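Local coordinates for homoprotocatechuate 2,3-dioxygenase (Brevibacterium fuscum, PDB 4Z6M), which catalyses the iron(II)-dependent extradiol cleavage of the aromatic ring of homoprotocatechuate by molecular oxygen, at residues A[51-56]-A[62-67]; A[33-36]-A[40-43]; A[179-184]-A[291-296]. The protein carries 1 engineered substitution. All blocks are in the same frame, centred on the assembly; numbering follows the deposited sequence. Where two conformers were deposited one is given.

Contact 1: residues A[51-56]-A[62-67]; sequences IYLRSF and HNLVLT
Leu-53 and Leu-64 form the tight middle of this antiparallel hairpin. Leu-53 N donates to Leu-64 O at 2.8 Å, and Leu-53 O accepts from two donors, Leu-64 N and Asn-63 N. This doubled pairing is a classic beta bulge. Leu-53 CD1 lies 3.9 Å from Leu-66 CD1 and close to Leu-64 CD2, and on this face the side chain of Tyr-35 from helix 28-38 packs against all three leucines. On the other face Val-65 CG1 sits over the Tyr-52 ring in a CH-pi contact, 4.0 Å from its centroid. His-62 CG lies between its backbone N and carbonyl carbon (chi1 56°), which sets the imidazole beside Tyr-52; the tyrosine edge turns toward it in an offset edge-to-face pair, planes at 65°. Past the bulge, Asn-63 OD1 receives Ser-55 N at 3.0 Å in the amide carbonyl plane, extending the pairing beyond the strand. The Ile-51/Leu-66 pair is looser: Leu-66 N still meets Ile-51 O at 2.8 Å, but Ile-51 CB and Leu-66 CD1 stay 4.4 Å apart, and the partly exposed Thr-67 follows. The hairpin supplies the last two strands of a beta-alpha-beta-beta-beta module, the repeating unit of the vicinal oxygen chelate (glyoxalase) fold.

Contact 2: residues A[33-36]-A[40-43]; sequences NFYV and GLHV
Tyr-35 and Val-36 meet Gly-40 and Leu-41 where helix 28-38 ends; the helix has a wide pi-type turn at 33-36, and Gly-40 is the first residue to leave helical backbone angles, with positive phi (79°). The helix belongs to the beta-alpha-beta crossover between the parallel strands 15-25 and 42-46 of the first glyoxalase-type module. In the first shell, Leu-41 N reaches back to Tyr-35 O at 3.0 Å. Gly-40 N makes a weak bond to Val-36 O, bent to 129° at the hydrogen, and Gly-40 CA brings a C-H to the same oxygen at 3.1 Å. Past the glycine the turn sends the chain off toward the sheet.

The side chains follow this reversal. Leu-41 CB passes 3.4 Å from Tyr-35 O, and with CG anti to its own carbonyl carbon (chi1 -76°) the leucine runs alongside the tyrosine until Leu-41 CD1 is 4.0 Å from Tyr-35 CD1. Alongside, Val-36 and Val-43 cross at about a right angle, touching through their CG2 methyls at 3.9 Å; the other methyl of the first valine, Val-36 CG1, lies 4.0 Å from Leu-41 O.

One step outward, Leu-53 of strand 50-54 packs against all four of these side chains, Tyr-35, Val-36, Leu-41 and Val-43, and thus joins the helix end to the sheet. Further out, Phe-34 and Asp-260 meet the tyrosine. Phe-34 presents an edge to it, Phe-34 CD2 standing 3.7 Å above the plane of the Tyr-35 ring, over its centre. The far end of Tyr-35 extends past the leucines of the hairpin, where its OH is hydrogen-bonded to Asp-260 OD2.

Contact 3: residues A[179-184]-A[291-296]; sequences EDIQDD and QRRDWW
Ile-181 meets Arg-293 and Arg-292 through a single methyl, CD1, and Arg-293 shows how the contact is built. Its side chain starts at CB with CG anti to the carbonyl carbon (chi1 -76°). Arg-293 CG lies 3.9 Å above the plane of the Arg-292 guanidinium, toward its rim, and the two consecutive arginines thereby pack on each other before either reaches the strand. From CG through CD to NE the chain is extended, which places the Arg-293 guanidinium at Ile-181 CD1. Arg-293 NE lies 4.0 Å from that methyl. Beyond it, Arg-293 CZ and Arg-293 NH2 are both 3.8 Å from Ile-181 CD1, since the methyl rests over one face of the guanidinium, offset toward the rim, rather than beside it.

The isoleucine arrives from strand 176-182 with its CB directed toward the loop, and its CD1 also touches the aliphatic part of Arg-292, 4.0 Å from Arg-292 CD. Arg-292 CG and NE flank this atom at nearly the same distance from the methyl. No hydrogen bond joins the two segments; the contact is one methyl set against two arginine side chains, and all three residues are buried.

The polar ends are met from outside: Glu-329 OE2 forms salt bridges with both Arg-293 NE and Arg-292 NH2, while Trp-192 on strand 188-194 and Trp-304 and Tyr-305 on helix 302-306 pack around Arg-293. The side chain of Arg-293 is about 8 Å from the bound iron(II) ion. That metal is held by His-155, His-214 and Glu-267, and the contact thus belongs to the surroundings of a facial triad of two histidines and one carboxylate.

From the N terminus, contact 2 closes first, shutting the short turn from helix 28-38 into strand 42-46. Contact 1 follows with the hairpin of strands 50-54 and 64-68. The two are in series and adjoin: strands 42-46 and 50-54 are neighbours in one sheet, Arg-54 N probably bonds to His-42 O at 2.8 Å, and the centres lie about 8 Å apart. Contact 3 closes much later, tying strand 176-182 of the second sheet to the loop after strand 283-286. None of the three nests in or crosses another. Contact 3 lies on the opposite side of the chain's centre, its centre about 32 and 33 Å from those of contacts 1 and 2.

Contact 1: residues A[51-56]-A[62-67]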
ATOM      1  N   ILE A  51      10.276 -31.411  -3.827  1.00  9.18           N
ATOM      2  CA  ILE A  51      10.436 -30.195  -3.045  1.00  9.56           C
ATOM      3  C   ILE A  51       9.132 -29.893  -2.359  1.00  9.12           C
ATOM      4  O   ILE A  51       8.079 -29.867  -2.995  1.00  9.97           O
ATOM      5  CB  ILE A  51      10.849 -29.000  -3.929  1.00 10.67           C
ATOM      6  CG1 ILE A  51      12.144 -29.344  -4.690  1.00 13.28           C
ATOM      7  CG2 ILE A  51      11.004 -27.742  -3.088  1.00 10.69           C
ATOM      8  CD1 ILE A  51      12.480 -28.372  -5.781  1.00 15.92           C
ATOM      9  N   TYR A  52       9.208 -29.681  -1.062  1.00  8.50           N
ATOM     10  CA  TYR A  52       8.042 -29.419  -0.220  1.00  7.93           C
ATOM     11  C   TYR A  52       8.109 -27.953   0.187  1.00  8.65           C
ATOM     12  O   TYR A  52       9.104 -27.524   0.760  1.00  8.69           O
ATOM     13  CB  TYR A  52       8.072 -30.274   1.043  1.00  8.86           C
ATOM     14  CG  TYR A  52       7.832 -31.745   0.794  1.00  8.71           C
ATOM     15  CD1 TYR A  52       8.818 -32.557   0.229  1.00  8.79           C
ATOM     16  CD2 TYR A  52       6.633 -32.335   1.165  1.00  8.68           C
ATOM     17  CE1 TYR A  52       8.589 -33.914  -0.002  1.00  9.11           C
ATOM     18  CE2 TYR A  52       6.394 -33.685   0.947  1.00  9.06           C
ATOM     19  CZ  TYR A  52       7.375 -34.470   0.363  1.00  8.64           C
ATOM     20  OH  TYR A  52       7.103 -35.807   0.125  1.00 11.01           O
ATOM     21  N   LEU A  53       7.048 -27.200  -0.110  1.00  7.29           N
ATOM     22  CA  LEU A  53       7.030 -25.755   0.029  1.00  7.99           C
ATOM     23  C   LEU A  53       5.840 -25.301   0.860  1.00  7.84           C
ATOM     24  O   LEU A  53       4.764 -25.901   0.790  1.00  7.88           O
ATOM     25  CB  LEU A  53       6.913 -25.094  -1.342  1.00  8.73           C
ATOM     26  CG  LEU A  53       8.067 -25.392  -2.302  1.00  9.40           C
ATOM     27  CD1 LEU A  53       7.699 -24.972  -3.716  1.00 12.20           C
ATOM     28  CD2 LEU A  53       9.342 -24.719  -1.823  1.00 11.65           C
ATOM     29  N   ARG A  54       6.034 -24.206   1.606  1.00  8.04           N
ATOM     30  CA  ARG A  54       4.966 -23.612   2.377  1.00  7.85           C
ATOM     31  C   ARG A  54       4.968 -22.102   2.255  1.00  7.77           C
ATOM     32  O   ARG A  54       5.980 -21.463   1.970  1.00  7.18           O
ATOM     33  CB  ARG A  54       5.001 -24.043   3.842  1.00  8.32           C
ATOM     34  CG  ARG A  54       6.107 -23.439   4.674  1.00  7.60           C
ATOM     35  CD  ARG A  54       6.016 -23.936   6.082  1.00  8.24           C
ATOM     36  NE  ARG A  54       6.957 -23.319   7.024  1.00  8.24           N
ATOM     37  CZ  ARG A  54       8.173 -23.792   7.290  1.00  7.73           C
ATOM     38  NH1 ARG A  54       8.697 -24.810   6.594  1.00  9.61           N
ATOM     39  NH2 ARG A  54       8.876 -23.241   8.258  1.00  8.94           N
ATOM     40  N   SER A  55       3.780 -21.561   2.499  1.00  7.33           N
ATOM     41  CA  SER A  55       3.579 -20.119   2.527  1.00  7.13           C
ATOM     42  C   SER A  55       4.052 -19.512   3.852  1.00  6.87           C
ATOM     43  O   SER A  55       4.315 -20.221   4.824  1.00  7.48           O
ATOM     44  CB  SER A  55       2.110 -19.820   2.257  1.00  7.69           C
ATOM     45  OG  SER A  55       1.297 -20.310   3.275  1.00 10.25           O
ATOM     46  N   PHE A  56       4.095 -18.179   3.882  1.00  6.50           N
ATOM     47  CA  PHE A  56       4.664 -17.427   5.018  1.00  6.69           C
ATOM     48  C   PHE A  56       3.953 -17.725   6.328  1.00  7.00           C
ATOM     49  O   PHE A  56       4.581 -17.734   7.373  1.00  7.94           O
ATOM     50  CB  PHE A  56       4.565 -15.934   4.711  1.00  7.63           C
ATOM     51  CG  PHE A  56       5.410 -15.028   5.576  1.00  7.63           C
ATOM     52  CD1 PHE A  56       6.797 -15.150   5.596  1.00  7.87           C
ATOM     53  CD2 PHE A  56       4.824 -14.002   6.311  1.00  7.76           C
ATOM     54  CE1 PHE A  56       7.564 -14.287   6.354  1.00  8.05           C
ATOM     55  CE2 PHE A  56       5.609 -13.126   7.042  1.00  7.30           C
ATOM     56  CZ  PHE A  56       6.962 -13.276   7.055  1.00  7.56           C
ATOM     57  N   HIS A  62       3.388 -28.384   4.657  1.00  7.98           N
ATOM     58  CA  HIS A  62       3.547 -27.806   3.337  1.00  7.69           C
ATOM     59  C   HIS A  62       2.190 -27.418   2.748  1.00  7.01           C
ATOM     60  O   HIS A  62       1.147 -27.909   3.173  1.00  7.80           O
ATOM     61  CB  HIS A  62       4.240 -28.778   2.402  1.00  8.41           C
ATOM     62  CG  HIS A  62       3.545 -30.095   2.314  1.00  7.65           C
ATOM     63  ND1 HIS A  62       3.959 -31.201   3.020  1.00  8.79           N
ATOM     64  CD2 HIS A  62       2.447 -30.479   1.625  1.00  9.64           C
ATOM     65  CE1 HIS A  62       3.147 -32.206   2.771  1.00 10.05           C
ATOM     66  NE2 HIS A  62       2.213 -31.791   1.933  1.00  9.98           N
ATOM     67  N   ASN A  63       2.262 -26.551   1.752  1.00  6.99           N
ATOM     68  CA  ASN A  63       1.128 -26.186   0.900  1.00  7.26           C
ATOM     69  C   ASN A  63       1.294 -26.666  -0.542  1.00  7.68           C
ATOM     70  O   ASN A  63       0.330 -26.603  -1.329  1.00  8.16           O
ATOM     71  CB  ASN A  63       0.916 -24.686   0.870  1.00  7.67           C
ATOM     72  CG  ASN A  63       0.589 -24.095   2.225  1.00  7.67           C
ATOM     73  OD1 ASN A  63       1.278 -23.171   2.684  1.00  8.51           O
ATOM     74  ND2 ASN A  63      -0.447 -24.605   2.869  1.00  7.42           N
ATOM     75  N   LEU A  64       2.504 -27.085  -0.912  1.00  7.83           N
ATOM     76  CA  LEU A  64       2.780 -27.450  -2.289  1.00  7.98           C
ATOM     77  C   LEU A  64       3.893 -28.486  -2.276  1.00  7.86           C
ATOM     78  O   LEU A  64       4.932 -28.269  -1.660  1.00 10.06           O
ATOM     79  CB  LEU A  64       3.176 -26.230  -3.112  1.00  9.15           C
ATOM     80  CG  LEU A  64       3.358 -26.399  -4.604  1.00 11.00           C
ATOM     81  CD1 LEU A  64       2.051 -26.801  -5.282  1.00 12.52           C
ATOM     82  CD2 LEU A  64       3.873 -25.107  -5.217  1.00 11.09           C
ATOM     83  N   VAL A  65       3.658 -29.620  -2.932  1.00  8.56           N
ATOM     84  CA  VAL A  65       4.682 -30.633  -3.154  1.00  8.49           C
ATOM     85  C   VAL A  65       4.947 -30.687  -4.644  1.00  8.95           C
ATOM     86  O   VAL A  65       4.024 -30.917  -5.442  1.00 10.72           O
ATOM     87  CB  VAL A  65       4.250 -32.023  -2.641  1.00  9.59           C
ATOM     88  CG1 VAL A  65       5.411 -33.007  -2.787  1.00 10.90           C
ATOM     89  CG2 VAL A  65       3.817 -31.934  -1.196  1.00 10.04           C
ATOM     90  N   LEU A  66       6.199 -30.474  -5.030  1.00  8.79           N
ATOM     91  CA  LEU A  66       6.628 -30.641  -6.415  1.00  9.11           C
ATOM     92  C   LEU A  66       7.309 -32.003  -6.501  1.00  9.40           C
ATOM     93  O   LEU A  66       8.290 -32.258  -5.797  1.00 10.10           O
ATOM     94  CB  LEU A  66       7.608 -29.549  -6.829  1.00  9.50           C
ATOM     95  CG  LEU A  66       7.170 -28.113  -6.557  1.00  9.45           C
ATOM     96  CD1 LEU A  66       8.286 -27.152  -6.938  1.00 11.40           C
ATOM     97  CD2 LEU A  66       5.857 -27.796  -7.266  1.00 10.74           C
ATOM     98  N   THR A  67       6.778 -32.885  -7.351  1.00  9.97           N
ATOM     99  CA  THR A  67       7.278 -34.257  -7.488  1.00 10.69           C
ATOM    100  C   THR A  67       7.771 -34.436  -8.911  1.00 10.19           C
ATOM    101  O   THR A  67       7.029 -34.228  -9.852  1.00 11.10           O
ATOM    102  CB  THR A  67       6.181 -35.273  -7.139  1.00 11.08           C
ATOM    103  OG1 THR A  67       5.825 -35.147  -5.763  1.00 12.07           O
ATOM    104  CG2 THR A  67       6.621 -36.698  -7.420  1.00 12.66           C
TER

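Contact 2: residues A[33-36]-A[40-43]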
ATOM      1  N   ASN A  33      13.478 -23.093  -9.243  0.50 10.20           N
ATOM      2  CA  ASN A  33      13.827 -21.711  -9.533  0.50 11.22           C
ATOM      3  C   ASN A  33      12.570 -20.825  -9.583  0.50 10.54           C
ATOM      4  O   ASN A  33      12.580 -19.685  -9.116  0.50 11.67           O
ATOM      5  CB  ASN A  33      14.627 -21.624 -10.833  0.50 12.82           C
ATOM      6  CG  ASN A  33      14.955 -20.199 -11.226  0.50 15.13           C
ATOM      7  OD1 ASN A  33      14.366 -19.663 -12.161  0.50 19.82           O
ATOM      8  ND2 ASN A  33      15.891 -19.579 -10.520  0.50 17.06           N
ATOM      9  N   PHE A  34      11.492 -21.355 -10.146  1.00  9.71           N
ATOM     10  CA  PHE A  34      10.249 -20.589 -10.241  1.00  9.28           C
ATOM     11  C   PHE A  34       9.629 -20.408  -8.851  1.00  8.29           C
ATOM     12  O   PHE A  34       9.318 -19.287  -8.435  1.00  9.59           O
ATOM     13  CB  PHE A  34       9.280 -21.298 -11.178  1.00  9.18           C
ATOM     14  CG  PHE A  34       7.971 -20.562 -11.404  1.00  9.99           C
ATOM     15  CD1 PHE A  34       7.918 -19.493 -12.292  1.00 11.58           C
ATOM     16  CD2 PHE A  34       6.800 -20.951 -10.765  1.00  9.74           C
ATOM     17  CE1 PHE A  34       6.712 -18.826 -12.531  1.00 11.87           C
ATOM     18  CE2 PHE A  34       5.603 -20.287 -11.002  1.00  9.89           C
ATOM     19  CZ  PHE A  34       5.566 -19.236 -11.884  1.00 10.46           C
ATOM     20  N   TYR A  35       9.393 -21.510  -8.136  1.00  8.48           N
ATOM     21  CA  TYR A  35       8.629 -21.417  -6.908  1.00  8.72           C
ATOM     22  C   TYR A  35       9.403 -20.850  -5.720  1.00  8.79           C
ATOM     23  O   TYR A  35       8.804 -20.202  -4.848  1.00  8.47           O
ATOM     24  CB  TYR A  35       8.046 -22.771  -6.526  1.00  8.70           C
ATOM     25  CG  TYR A  35       6.921 -23.207  -7.449  1.00  8.96           C
ATOM     26  CD1 TYR A  35       5.640 -22.702  -7.291  1.00  8.82           C
ATOM     27  CD2 TYR A  35       7.124 -24.120  -8.461  1.00  9.28           C
ATOM     28  CE1 TYR A  35       4.602 -23.078  -8.126  1.00  8.18           C
ATOM     29  CE2 TYR A  35       6.091 -24.512  -9.300  1.00  8.68           C
ATOM     30  CZ  TYR A  35       4.832 -23.991  -9.127  1.00  8.90           C
ATOM     31  OH  TYR A  35       3.785 -24.328  -9.932  1.00 10.51           O
ATOM     32  N   VAL A  36      10.706 -21.104  -5.679  1.00  9.10           N
ATOM     33  CA  VAL A  36      11.543 -20.620  -4.590  1.00  9.61           C
ATOM     34  C   VAL A  36      12.180 -19.298  -4.980  1.00 10.14           C
ATOM     35  O   VAL A  36      12.020 -18.305  -4.267  1.00 13.12           O
ATOM     36  CB  VAL A  36      12.617 -21.655  -4.162  1.00 10.22           C
ATOM     37  CG1 VAL A  36      13.498 -21.096  -3.048  1.00 11.56           C
ATOM     38  CG2 VAL A  36      11.943 -22.932  -3.695  1.00 12.08           C
ATOM     39  N   GLY A  40       9.420 -17.073  -4.026  1.00  8.66           N
ATOM     40  CA  GLY A  40       9.781 -16.916  -2.623  1.00  8.58           C
ATOM     41  C   GLY A  40       9.104 -17.874  -1.651  1.00  8.59           C
ATOM     42  O   GLY A  40       9.135 -17.643  -0.433  1.00  8.86           O
ATOM     43  N   LEU A  41       8.511 -18.964  -2.132  1.00  8.07           N
ATOM     44  CA  LEU A  41       7.949 -19.938  -1.204  1.00  8.02           C
ATOM     45  C   LEU A  41       9.071 -20.570  -0.367  1.00  7.38           C
ATOM     46  O   LEU A  41      10.235 -20.569  -0.770  1.00  8.57           O
ATOM     47  CB  LEU A  41       7.165 -21.018  -1.951  1.00  8.31           C
ATOM     48  CG  LEU A  41       5.781 -20.552  -2.446  1.00  8.03           C
ATOM     49  CD1 LEU A  41       5.251 -21.522  -3.487  1.00  9.53           C
ATOM     50  CD2 LEU A  41       4.766 -20.386  -1.319  1.00  8.95           C
ATOM     51  N   HIS A  42       8.699 -21.063   0.809  1.00  7.83           N
ATOM     52  CA  HIS A  42       9.659 -21.530   1.803  1.00  8.24           C
ATOM     53  C   HIS A  42       9.801 -23.039   1.767  1.00  8.85           C
ATOM     54  O   HIS A  42       8.801 -23.748   1.767  1.00  9.67           O
ATOM     55  CB  HIS A  42       9.191 -21.059   3.185  1.00  8.35           C
ATOM     56  CG  HIS A  42       9.111 -19.581   3.245  1.00  9.12           C
ATOM     57  ND1 HIS A  42      10.232 -18.806   3.444  1.00  9.80           N
ATOM     58  CD2 HIS A  42       8.101 -18.723   2.944  1.00  8.66           C
ATOM     59  CE1 HIS A  42       9.898 -17.529   3.352  1.00 10.85           C
ATOM     60  NE2 HIS A  42       8.614 -17.456   3.040  1.00 10.55           N
ATOM     61  N   VAL A  43      11.040 -23.524   1.761  1.00  9.57           N
ATOM     62  CA  VAL A  43      11.306 -24.963   1.660  1.00  9.06           C
ATOM     63  C   VAL A  43      11.171 -25.616   3.031  1.00  9.41           C
ATOM     64  O   VAL A  43      11.890 -25.283   3.978  1.00 11.24           O
ATOM     65  CB  VAL A  43      12.695 -25.246   1.056  1.00 10.57           C
ATOM     66  CG1 VAL A  43      12.930 -26.746   0.954  1.00 11.46           C
ATOM     67  CG2 VAL A  43      12.827 -24.613  -0.321  1.00 11.91           C
TER

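Contact 3: residues A[179-184]-A[291-296]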
ATOM      1  N   GLU A 179     -20.541 -17.785  -5.156  1.00  7.80           N
ATOM      2  CA  GLU A 179     -20.850 -17.082  -6.393  1.00  8.02           C
ATOM      3  C   GLU A 179     -20.894 -18.044  -7.571  1.00  7.91           C
ATOM      4  O   GLU A 179     -20.323 -19.131  -7.516  1.00  8.43           O
ATOM      5  CB  GLU A 179     -19.813 -15.994  -6.660  1.00  8.89           C
ATOM      6  CG  GLU A 179     -19.649 -15.032  -5.476  1.00  9.55           C
ATOM      7  CD  GLU A 179     -19.125 -13.663  -5.860  1.00  8.80           C
ATOM      8  OE1 GLU A 179     -19.453 -13.212  -6.951  1.00 11.71           O
ATOM      9  OE2 GLU A 179     -18.400 -13.017  -5.050  1.00 10.15           O
ATOM     10  N   ASP A 180     -21.569 -17.640  -8.638  1.00  7.55           N
ATOM     11  CA  ASP A 180     -21.601 -18.423  -9.871  1.00  8.02           C
ATOM     12  C   ASP A 180     -21.843 -17.533 -11.068  1.00  7.24           C
ATOM     13  O   ASP A 180     -22.151 -16.336 -10.916  1.00  7.66           O
ATOM     14  CB  ASP A 180     -22.575 -19.596  -9.767  1.00  8.73           C
ATOM     15  CG  ASP A 180     -24.021 -19.212  -9.705  1.00 11.62           C
ATOM     16  OD1 ASP A 180     -24.380 -18.063  -9.482  1.00 14.25           O
ATOM     17  OD2 ASP A 180     -24.840 -20.131  -9.814  1.00 15.64           O
ATOM     18  N   ILE A 181     -21.639 -18.125 -12.247  1.00  7.24           N
ATOM     19  CA  ILE A 181     -21.879 -17.426 -13.498  1.00  6.74           C
ATOM     20  C   ILE A 181     -22.842 -18.266 -14.324  1.00  7.13           C
ATOM     21  O   ILE A 181     -22.579 -19.444 -14.559  1.00  7.29           O
ATOM     22  CB  ILE A 181     -20.563 -17.209 -14.289  1.00  7.39           C
ATOM     23  CG1 ILE A 181     -19.627 -16.267 -13.536  1.00  7.19           C
ATOM     24  CG2 ILE A 181     -20.836 -16.678 -15.695  1.00  8.42           C
ATOM     25  CD1 ILE A 181     -18.250 -16.116 -14.154  1.00  8.14           C
ATOM     26  N   GLN A 182     -23.921 -17.637 -14.779  1.00  7.30           N
ATOM     27  CA  GLN A 182     -24.945 -18.294 -15.598  1.00  7.65           C
ATOM     28  C   GLN A 182     -25.335 -17.411 -16.758  1.00  7.95           C
ATOM     29  O   GLN A 182     -24.968 -16.244 -16.798  1.00  8.20           O
ATOM     30  CB  GLN A 182     -26.189 -18.596 -14.754  1.00  9.13           C
ATOM     31  CG  GLN A 182     -25.940 -19.541 -13.608  1.00  9.53           C
ATOM     32  CD  GLN A 182     -27.208 -19.948 -12.902  1.00 13.08           C
ATOM     33  OE1 GLN A 182     -28.271 -20.103 -13.521  1.00 15.40           O
ATOM     34  NE2 GLN A 182     -27.099 -20.173 -11.623  1.00 15.67           N
ATOM     35  N   ASP A 183     -26.110 -17.940 -17.698  1.00  8.71           N
ATOM     36  CA  ASP A 183     -26.786 -17.077 -18.664  1.00  9.20           C
ATOM     37  C   ASP A 183     -28.292 -17.185 -18.558  1.00  9.09           C
ATOM     38  O   ASP A 183     -28.816 -17.882 -17.678  1.00 11.62           O
ATOM     39  CB  ASP A 183     -26.261 -17.303 -20.093  1.00  9.57           C
ATOM     40  CG  ASP A 183     -26.591 -18.648 -20.664  1.00  8.87           C
ATOM     41  OD1 ASP A 183     -27.450 -19.365 -20.097  1.00  9.76           O
ATOM     42  OD2 ASP A 183     -25.979 -18.989 -21.712  1.00 12.17           O
ATOM     43  N   ASP A 184     -28.983 -16.466 -19.439  1.00  8.46           N
ATOM     44  CA  ASP A 184     -30.433 -16.436 -19.413  1.00  9.04           C
ATOM     45  C   ASP A 184     -31.083 -17.617 -20.137  1.00 10.35           C
ATOM     46  O   ASP A 184     -32.316 -17.645 -20.286  1.00 12.16           O
ATOM     47  CB  ASP A 184     -30.945 -15.106 -20.012  1.00  9.84           C
ATOM     48  CG  ASP A 184     -30.633 -14.935 -21.522  1.00 11.77           C
ATOM     49  OD1 ASP A 184     -30.106 -15.865 -22.203  1.00 13.47           O
ATOM     50  OD2 ASP A 184     -30.938 -13.831 -22.035  1.00 11.21           O
ATOM     51  N   GLN A 291     -17.858  -7.093 -16.507  1.00  6.11           N
ATOM     52  CA  GLN A 291     -17.198  -6.845 -15.223  1.00  6.30           C
ATOM     53  C   GLN A 291     -17.149  -8.058 -14.292  1.00  6.35           C
ATOM     54  O   GLN A 291     -16.676  -7.942 -13.161  1.00  6.92           O
ATOM     55  CB  GLN A 291     -17.815  -5.633 -14.498  1.00  5.92           C
ATOM     56  CG  GLN A 291     -17.703  -4.341 -15.287  1.00  6.09           C
ATOM     57  CD  GLN A 291     -18.110  -3.047 -14.568  1.00  5.96           C
ATOM     58  OE1 GLN A 291     -18.115  -1.986 -15.181  1.00  6.97           O
ATOM     59  NE2 GLN A 291     -18.495  -3.131 -13.317  1.00  6.86           N
ATOM     60  N   ARG A 292     -17.591  -9.226 -14.768  1.00  6.29           N
ATOM     61  CA  ARG A 292     -17.739 -10.359 -13.861  1.00  6.16           C
ATOM     62  C   ARG A 292     -16.383 -10.991 -13.516  1.00  6.55           C
ATOM     63  O   ARG A 292     -16.224 -11.477 -12.409  1.00  7.65           O
ATOM     64  CB  ARG A 292     -18.673 -11.410 -14.438  1.00  6.61           C
ATOM     65  CG  ARG A 292     -18.021 -12.266 -15.531  1.00  7.09           C
ATOM     66  CD  ARG A 292     -18.976 -12.970 -16.497  1.00  7.25           C
ATOM     67  NE  ARG A 292     -18.189 -13.739 -17.453  1.00  7.02           N
ATOM     68  CZ  ARG A 292     -17.534 -13.182 -18.459  1.00  7.14           C
ATOM     69  NH1 ARG A 292     -17.660 -11.889 -18.711  1.00  7.50           N
ATOM     70  NH2 ARG A 292     -16.767 -13.927 -19.238  1.00  7.69           N
ATOM     71  N   ARG A 293     -15.457 -11.055 -14.482  1.00  6.13           N
ATOM     72  CA  ARG A 293     -14.174 -11.742 -14.255  1.00  6.86           C
ATOM     73  C   ARG A 293     -13.054 -10.744 -13.974  1.00  7.08           C
ATOM     74  O   ARG A 293     -12.249 -10.936 -13.055  1.00  8.11           O
ATOM     75  CB  ARG A 293     -13.841 -12.644 -15.447  1.00  7.83           C
ATOM     76  CG  ARG A 293     -14.663 -13.926 -15.438  1.00  8.11           C
ATOM     77  CD  ARG A 293     -14.068 -15.022 -16.282  1.00  8.13           C
ATOM     78  NE  ARG A 293     -14.842 -16.262 -16.208  1.00  8.27           N
ATOM     79  CZ  ARG A 293     -14.727 -17.183 -15.266  1.00  8.59           C
ATOM     80  NH1 ARG A 293     -13.904 -17.033 -14.245  1.00  8.37           N
ATOM     81  NH2 ARG A 293     -15.435 -18.294 -15.356  1.00  8.16           N
ATOM     82  N   ASP A 294     -13.032  -9.671 -14.757  1.00  6.45           N
ATOM     83  CA  ASP A 294     -12.240  -8.476 -14.477  1.00  6.22           C
ATOM     84  C   ASP A 294     -13.207  -7.319 -14.309  1.00  6.30           C
ATOM     85  O   ASP A 294     -13.886  -6.915 -15.258  1.00  6.29           O
ATOM     86  CB  ASP A 294     -11.210  -8.191 -15.573  1.00  6.69           C
ATOM     87  CG  ASP A 294     -10.256  -7.137 -15.153  1.00  7.38           C
ATOM     88  OD1 ASP A 294      -9.304  -7.470 -14.386  1.00  7.44           O
ATOM     89  OD2 ASP A 294     -10.475  -5.967 -15.498  1.00  7.54           O
ATOM     90  N   TRP A 295     -13.240  -6.784 -13.093  1.00  6.27           N
ATOM     91  CA  TRP A 295     -14.168  -5.718 -12.718  1.00  6.12           C
ATOM     92  C   TRP A 295     -13.934  -4.440 -13.521  1.00  5.91           C
ATOM     93  O   TRP A 295     -14.840  -3.616 -13.682  1.00  6.74           O
ATOM     94  CB  TRP A 295     -13.944  -5.446 -11.231  1.00  5.93           C
ATOM     95  CG  TRP A 295     -14.762  -4.397 -10.562  1.00  5.89           C
ATOM     96  CD1 TRP A 295     -14.293  -3.310  -9.898  1.00  5.97           C
ATOM     97  CD2 TRP A 295     -16.186  -4.425 -10.340  1.00  5.79           C
ATOM     98  NE1 TRP A 295     -15.323  -2.619  -9.305  1.00  6.40           N
ATOM     99  CE2 TRP A 295     -16.505  -3.272  -9.583  1.00  5.61           C
ATOM    100  CE3 TRP A 295     -17.226  -5.267 -10.756  1.00  5.79           C
ATOM    101  CZ2 TRP A 295     -17.807  -2.992  -9.180  1.00  6.46           C
ATOM    102  CZ3 TRP A 295     -18.545  -4.950 -10.370  1.00  6.69           C
ATOM    103  CH2 TRP A 295     -18.805  -3.821  -9.599  1.00  6.48           C
ATOM    104  N   TRP A 296     -12.707  -4.267 -14.006  1.00  6.00           N
ATOM    105  CA  TRP A 296     -12.309  -3.106 -14.801  1.00  6.35           C
ATOM    106  C   TRP A 296     -12.583  -3.292 -16.280  1.00  6.96           C
ATOM    107  O   TRP A 296     -12.291  -2.399 -17.092  1.00  7.25           O
ATOM    108  CB  TRP A 296     -10.841  -2.798 -14.560  1.00  6.69           C
ATOM    109  CG  TRP A 296     -10.455  -2.746 -13.114  1.00  6.71           C
ATOM    110  CD1 TRP A 296     -11.239  -2.398 -12.036  1.00  5.97           C
ATOM    111  CD2 TRP A 296      -9.166  -3.072 -12.578  1.00  6.63           C
ATOM    112  NE1 TRP A 296     -10.500  -2.463 -10.880  1.00  6.57           N
ATOM    113  CE2 TRP A 296      -9.224  -2.857 -11.186  1.00  6.48           C
ATOM    114  CE3 TRP A 296      -7.954  -3.458 -13.148  1.00  7.12           C
ATOM    115  CZ2 TRP A 296      -8.133  -3.072 -10.362  1.00  7.74           C
ATOM    116  CZ3 TRP A 296      -6.884  -3.684 -12.335  1.00  8.89           C
ATOM    117  CH2 TRP A 296      -6.978  -3.513 -10.959  1.00  8.77           C
TER